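Long-range contact in dihydropteridine reductase (Caenorhabditis elegans, PDB 1OOE), which probably reduces quinonoid dihydrobiopterin to tetrahydrobiopterin with NADH or NADPH, as a homodimeric short-chain dehydrogenase/reductase: residues Leu20-Asp34 and Asn38-Asn50. Sequence-based numbering, arbitrary orientation. Where two conformers were deposited one is given.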
loop_
_atom_site.group_PDB
_atom_site.type_symbol
_atom_site.label_atom_id
_atom_site.label_comp_id
_atom_site.label_asym_id
_atom_site.label_seq_id
_atom_site.Cartn_x
_atom_site.Cartn_y
_atom_site.Cartn_z
ATOM N N LEU A 20 23.009 13.244 5.506
ATOM C CA LEU A 20 23.462 13.484 6.870
ATOM C C LEU A 20 24.757 14.295 6.883
ATOM O O LEU A 20 24.872 15.289 7.601
ATOM C CB LEU A 20 23.660 12.146 7.595
ATOM C CG LEU A 20 24.008 12.172 9.089
ATOM C CD1 LEU A 20 23.618 10.839 9.730
ATOM C CD2 LEU A 20 25.489 12.450 9.274
ATOM N N GLU A 21 25.729 13.877 6.078
ATOM C CA GLU A 21 27.004 14.586 6.009
ATOM C C GLU A 21 26.832 16.022 5.519
ATOM O O GLU A 21 27.457 16.946 6.043
ATOM C CB GLU A 21 27.974 13.851 5.079
ATOM C CG GLU A 21 28.502 12.528 5.613
ATOM C CD GLU A 21 29.221 12.676 6.940
ATOM O OE1 GLU A 21 29.802 13.756 7.186
ATOM O OE2 GLU A 21 29.218 11.709 7.730
ATOM N N PHE A 22 25.982 16.207 4.514
ATOM C CA PHE A 22 25.750 17.527 3.945
ATOM C C PHE A 22 25.142 18.513 4.942
ATOM O O PHE A 22 25.596 19.653 5.045
ATOM C CB PHE A 22 24.851 17.419 2.714
ATOM C CG PHE A 22 24.757 18.688 1.920
ATOM C CD1 PHE A 22 25.852 19.153 1.198
ATOM C CD2 PHE A 22 23.578 19.422 1.896
ATOM C CE1 PHE A 22 25.772 20.333 0.461
ATOM C CE2 PHE A 22 23.487 20.606 1.161
ATOM C CZ PHE A 22 24.584 21.060 0.443
ATOM N N PHE A 23 24.116 18.089 5.675
ATOM C CA PHE A 23 23.499 18.986 6.647
ATOM C C PHE A 23 24.452 19.294 7.792
ATOM O O PHE A 23 24.473 20.412 8.310
ATOM C CB PHE A 23 22.189 18.396 7.186
ATOM C CG PHE A 23 20.995 18.701 6.323
ATOM C CD1 PHE A 23 20.829 18.074 5.090
ATOM C CD2 PHE A 23 20.060 19.656 6.719
ATOM C CE1 PHE A 23 19.750 18.396 4.263
ATOM C CE2 PHE A 23 18.981 19.984 5.901
ATOM C CZ PHE A 23 18.825 19.353 4.668
ATOM N N LYS A 24 25.243 18.300 8.178
ATOM C CA LYS A 24 26.215 18.471 9.250
ATOM C C LYS A 24 27.233 19.531 8.832
ATOM O O LYS A 24 27.588 20.416 9.616
ATOM C CB LYS A 24 26.925 17.146 9.521
ATOM C CG LYS A 24 27.844 17.150 10.728
ATOM C CD LYS A 24 28.557 15.809 10.862
ATOM C CE LYS A 24 29.468 15.781 12.078
ATOM N NZ LYS A 24 30.207 14.494 12.190
ATOM N N LYS A 25 27.697 19.442 7.589
ATOM C CA LYS A 25 28.669 20.398 7.074
ATOM C C LYS A 25 28.077 21.802 7.051
ATOM O O LYS A 25 28.802 22.797 7.141
ATOM C CB LYS A 25 29.108 20.003 5.658
ATOM C CG LYS A 25 30.084 20.988 5.017
ATOM C CD LYS A 25 30.424 20.603 3.583
ATOM C CE LYS A 25 31.167 19.279 3.519
ATOM N NZ LYS A 25 32.439 19.314 4.297
ATOM N N ASN A 26 26.754 21.877 6.941
ATOM C CA ASN A 26 26.067 23.159 6.898
ATOM C C ASN A 26 25.524 23.644 8.241
ATOM O O ASN A 26 24.564 24.411 8.290
ATOM C CB ASN A 26 24.951 23.107 5.852
ATOM C CG ASN A 26 25.476 23.305 4.441
ATOM O OD1 ASN A 26 25.707 24.434 4.006
ATOM N ND2 ASN A 26 25.684 22.206 3.726
ATOM N N GLY A 27 26.143 23.183 9.326
ATOM C CA GLY A 27 25.758 23.621 10.658
ATOM C C GLY A 27 24.569 23.014 11.378
ATOM O O GLY A 27 24.174 23.521 12.430
ATOM N N TYR A 28 23.989 21.942 10.843
ATOM C CA TYR A 28 22.844 21.324 11.504
ATOM C C TYR A 28 23.233 20.173 12.427
ATOM O O TYR A 28 24.266 19.532 12.242
ATOM C CB TYR A 28 21.843 20.782 10.477
ATOM C CG TYR A 28 21.029 21.830 9.757
ATOM C CD1 TYR A 28 21.577 22.574 8.714
ATOM C CD2 TYR A 28 19.704 22.079 10.122
ATOM C CE1 TYR A 28 20.828 23.540 8.051
ATOM C CE2 TYR A 28 18.946 23.042 9.466
ATOM C CZ TYR A 28 19.514 23.770 8.431
ATOM O OH TYR A 28 18.771 24.727 7.780
ATOM N N THR A 29 22.398 19.938 13.435
ATOM C CA THR A 29 22.585 18.823 14.355
ATOM C C THR A 29 21.796 17.736 13.638
ATOM O O THR A 29 20.676 17.988 13.197
ATOM C CB THR A 29 21.922 19.087 15.717
ATOM O OG1 THR A 29 22.543 20.217 16.341
ATOM C CG2 THR A 29 22.056 17.868 16.623
ATOM N N VAL A 30 22.362 16.542 13.511
ATOM C CA VAL A 30 21.667 15.476 12.799
ATOM C C VAL A 30 21.413 14.205 13.598
ATOM O O VAL A 30 22.316 13.638 14.214
ATOM C CB VAL A 30 22.427 15.093 11.506
ATOM C CG1 VAL A 30 21.605 14.104 10.692
ATOM C CG2 VAL A 30 22.734 16.342 10.696
ATOM N N LEU A 31 20.163 13.763 13.578
ATOM C CA LEU A 31 19.777 12.545 14.272
ATOM C C LEU A 31 19.577 11.458 13.227
ATOM O O LEU A 31 18.835 11.647 12.261
ATOM C CB LEU A 31 18.474 12.750 15.049
ATOM C CG LEU A 31 18.486 13.721 16.233
ATOM C CD1 LEU A 31 18.546 15.158 15.736
ATOM C CD2 LEU A 31 17.229 13.508 17.067
ATOM N N ASN A 32 20.250 10.326 13.415
ATOM C CA ASN A 32 20.129 9.203 12.493
ATOM C C ASN A 32 19.248 8.106 13.070
ATOM O O ASN A 32 19.354 7.765 14.249
ATOM C CB ASN A 32 21.508 8.606 12.183
ATOM C CG ASN A 32 21.412 7.248 11.497
ATOM O OD1 ASN A 32 20.943 7.146 10.366
ATOM N ND2 ASN A 32 21.848 6.200 12.189
ATOM N N ILE A 33 18.369 7.563 12.234
ATOM C CA ILE A 33 17.492 6.475 12.640
ATOM C C ILE A 33 17.762 5.351 11.644
ATOM O O ILE A 33 17.502 5.503 10.451
ATOM C CB ILE A 33 15.998 6.868 12.548
ATOM C CG1 ILE A 33 15.691 8.018 13.512
ATOM C CG2 ILE A 33 15.126 5.662 12.875
ATOM C CD1 ILE A 33 14.245 8.501 13.457
ATOM N N ASP A 34 18.304 4.238 12.124
ATOM C CA ASP A 34 18.598 3.120 11.239
ATOM C C ASP A 34 18.850 1.852 12.041
ATOM O O ASP A 34 18.779 1.858 13.270
ATOM C CB ASP A 34 19.818 3.435 10.366
ATOM C CG ASP A 34 19.701 2.849 8.965
ATOM O OD1 ASP A 34 19.291 1.677 8.837
ATOM O OD2 ASP A 34 20.024 3.559 7.990
ATOM N N ASN A 38 25.424 5.551 12.947
ATOM C CA ASN A 38 26.281 6.283 12.024
ATOM C C ASN A 38 27.111 7.118 12.993
ATOM O O ASN A 38 26.604 8.073 13.586
ATOM C CB ASN A 38 25.456 7.203 11.122
ATOM C CG ASN A 38 26.307 7.923 10.092
ATOM O OD1 ASN A 38 27.384 8.426 10.408
ATOM N ND2 ASN A 38 25.824 7.982 8.855
ATOM N N ASP A 39 28.377 6.758 13.177
ATOM C CA ASP A 39 29.218 7.483 14.125
ATOM C C ASP A 39 29.457 8.954 13.798
ATOM O O ASP A 39 30.133 9.655 14.553
ATOM C CB ASP A 39 30.562 6.769 14.315
ATOM C CG ASP A 39 31.287 6.530 13.012
ATOM O OD1 ASP A 39 31.198 7.388 12.111
ATOM O OD2 ASP A 39 31.964 5.485 12.895
ATOM N N GLN A 40 28.900 9.425 12.687
ATOM C CA GLN A 40 29.057 10.824 12.305
ATOM C C GLN A 40 27.866 11.658 12.780
ATOM O O GLN A 40 27.934 12.885 12.814
ATOM C CB GLN A 40 29.207 10.950 10.787
ATOM C CG GLN A 40 30.453 10.277 10.235
ATOM C CD GLN A 40 31.720 10.739 10.935
ATOM O OE1 GLN A 40 32.063 11.921 10.907
ATOM N NE2 GLN A 40 32.419 9.804 11.571
ATOM N N ALA A 41 26.784 10.985 13.156
ATOM C CA ALA A 41 25.579 11.666 13.627
ATOM C C ALA A 41 25.727 12.154 15.066
ATOM O O ALA A 41 26.505 11.594 15.840
ATOM C CB ALA A 41 24.386 10.729 13.524
ATOM N N ASP A 42 24.971 13.192 15.424
ATOM C CA ASP A 42 25.019 13.738 16.780
ATOM C C ASP A 42 24.232 12.848 17.733
ATOM O O ASP A 42 24.530 12.772 18.927
ATOM C CB ASP A 42 24.447 15.158 16.817
ATOM C CG ASP A 42 25.277 16.142 16.015
ATOM O OD1 ASP A 42 25.117 16.194 14.778
ATOM O OD2 ASP A 42 26.099 16.858 16.625
ATOM N N SER A 43 23.219 12.182 17.191
ATOM C CA SER A 43 22.379 11.269 17.953
ATOM C C SER A 43 21.992 10.094 17.070
ATOM O O SER A 43 21.732 10.261 15.878
ATOM C CB SER A 43 21.110 11.970 18.444
ATOM O OG SER A 43 21.390 12.816 19.542
ATOM N N ASN A 44 21.973 8.906 17.659
ATOM C CA ASN A 44 21.613 7.700 16.932
ATOM C C ASN A 44 20.432 6.993 17.576
ATOM O O ASN A 44 20.447 6.684 18.770
ATOM C CB ASN A 44 22.809 6.749 16.852
ATOM C CG ASN A 44 23.767 7.112 15.735
ATOM O OD1 ASN A 44 23.446 6.958 14.554
ATOM N ND2 ASN A 44 24.945 7.609 16.097
ATOM N N ILE A 45 19.404 6.754 16.771
ATOM C CA ILE A 45 18.200 6.063 17.209
ATOM C C ILE A 45 18.324 4.656 16.630
ATOM O O ILE A 45 18.394 4.488 15.413
ATOM C CB ILE A 45 16.934 6.744 16.643
ATOM C CG1 ILE A 45 16.910 8.227 17.040
ATOM C CG2 ILE A 45 15.688 6.022 17.133
ATOM C CD1 ILE A 45 16.949 8.480 18.528
ATOM N N LEU A 46 18.357 3.655 17.504
ATOM C CA LEU A 46 18.512 2.269 17.070
ATOM C C LEU A 46 17.210 1.548 16.760
ATOM O O LEU A 46 16.304 1.487 17.589
ATOM C CB LEU A 46 19.284 1.476 18.129
ATOM C CG LEU A 46 19.599 0.018 17.781
ATOM C CD1 LEU A 46 20.501 -0.031 16.559
ATOM C CD2 LEU A 46 20.270 -0.655 18.965
ATOM N N VAL A 47 17.136 0.983 15.559
ATOM C CA VAL A 47 15.957 0.251 15.127
ATOM C C VAL A 47 16.233 -1.250 15.154
ATOM O O VAL A 47 17.222 -1.717 14.587
ATOM C CB VAL A 47 15.548 0.643 13.692
ATOM C CG1 VAL A 47 14.285 -0.103 13.290
ATOM C CG2 VAL A 47 15.335 2.146 13.601
ATOM N N ASP A 48 15.359 -1.995 15.825
ATOM C CA ASP A 48 15.490 -3.444 15.922
ATOM C C ASP A 48 14.624 -4.062 14.828
ATOM O O ASP A 48 13.400 -4.091 14.937
ATOM C CB ASP A 48 15.010 -3.929 17.293
ATOM C CG ASP A 48 15.292 -5.401 17.526
ATOM O OD1 ASP A 48 15.302 -6.173 16.546
ATOM O OD2 ASP A 48 15.491 -5.792 18.696
ATOM N N GLY A 49 15.269 -4.551 13.774
ATOM C CA GLY A 49 14.543 -5.144 12.666
ATOM C C GLY A 49 13.683 -6.348 12.996
ATOM O O GLY A 49 12.816 -6.719 12.202
ATOM N N ASN A 50 13.908 -6.960 14.155
ATOM C CA ASN A 50 13.134 -8.134 14.557
ATOM C C ASN A 50 11.786 -7.774 15.179
ATOM O O ASN A 50 10.888 -8.615 15.255
ATOM C CB ASN A 50 13.931 -8.993 15.547
ATOM C CG ASN A 50 15.195 -9.569 14.938
ATOM O OD1 ASN A 50 15.166 -10.154 13.855
ATOM N ND2 ASN A 50 16.314 -9.415 15.640
HETATM O O HOH W 1 27.687 9.718 7.093
HETATM O O HOH W 2 31.205 13.888 9.552
HETATM O O HOH W 3 26.529 18.418 13.939
#
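The side chains of N32 and N44, neighbours on adjacent parallel strands, cross at a slant, their amide planes 77° apart. N32 ND2 donates to N44 OD1 at 3.0 Å, the acceptor lying close to N32's own amide plane and the donor in the carbonyl plane of N44. That oxygen takes a second bond from the backbone N of N38, 2.9 Å away and above the carbonyl plane, while N44 ND2 returns one to N38 O. A leucine in place of N44 would probably leave N32 ND2 without this acceptor and the 38-41 beta turn without its two side-chain ties to strand 43-46. Between the strands, N32 N to S43 O (2.9 Å) and I45 N to N32 O (2.7 Å) set the parallel register of the Rossmann-type sheet, in which 43-46 is the outermost strand beside 28-34. On the face opposite the asparagines, I33 and I45 lie side by side, CG1 of I33 against CB of I45 at 3.6 Å, on the side covered by helix 53-68, where I45 touches Q63. Just ahead of strand 43-46, D42 OD1 accepts a hydrogen bond from V30 N (3.1 Å), which meets it from above the carboxylate plane, and T29 CG2, anti to its own N (chi1 -63° for OG1), packs on D42 CB. In the conformer given, K24, fully extended from helix 14-25, puts NZ on a lone pair of Q40 O at 2.9 Å, and a water joins this NZ, E21 OE1 and Q40 OE1.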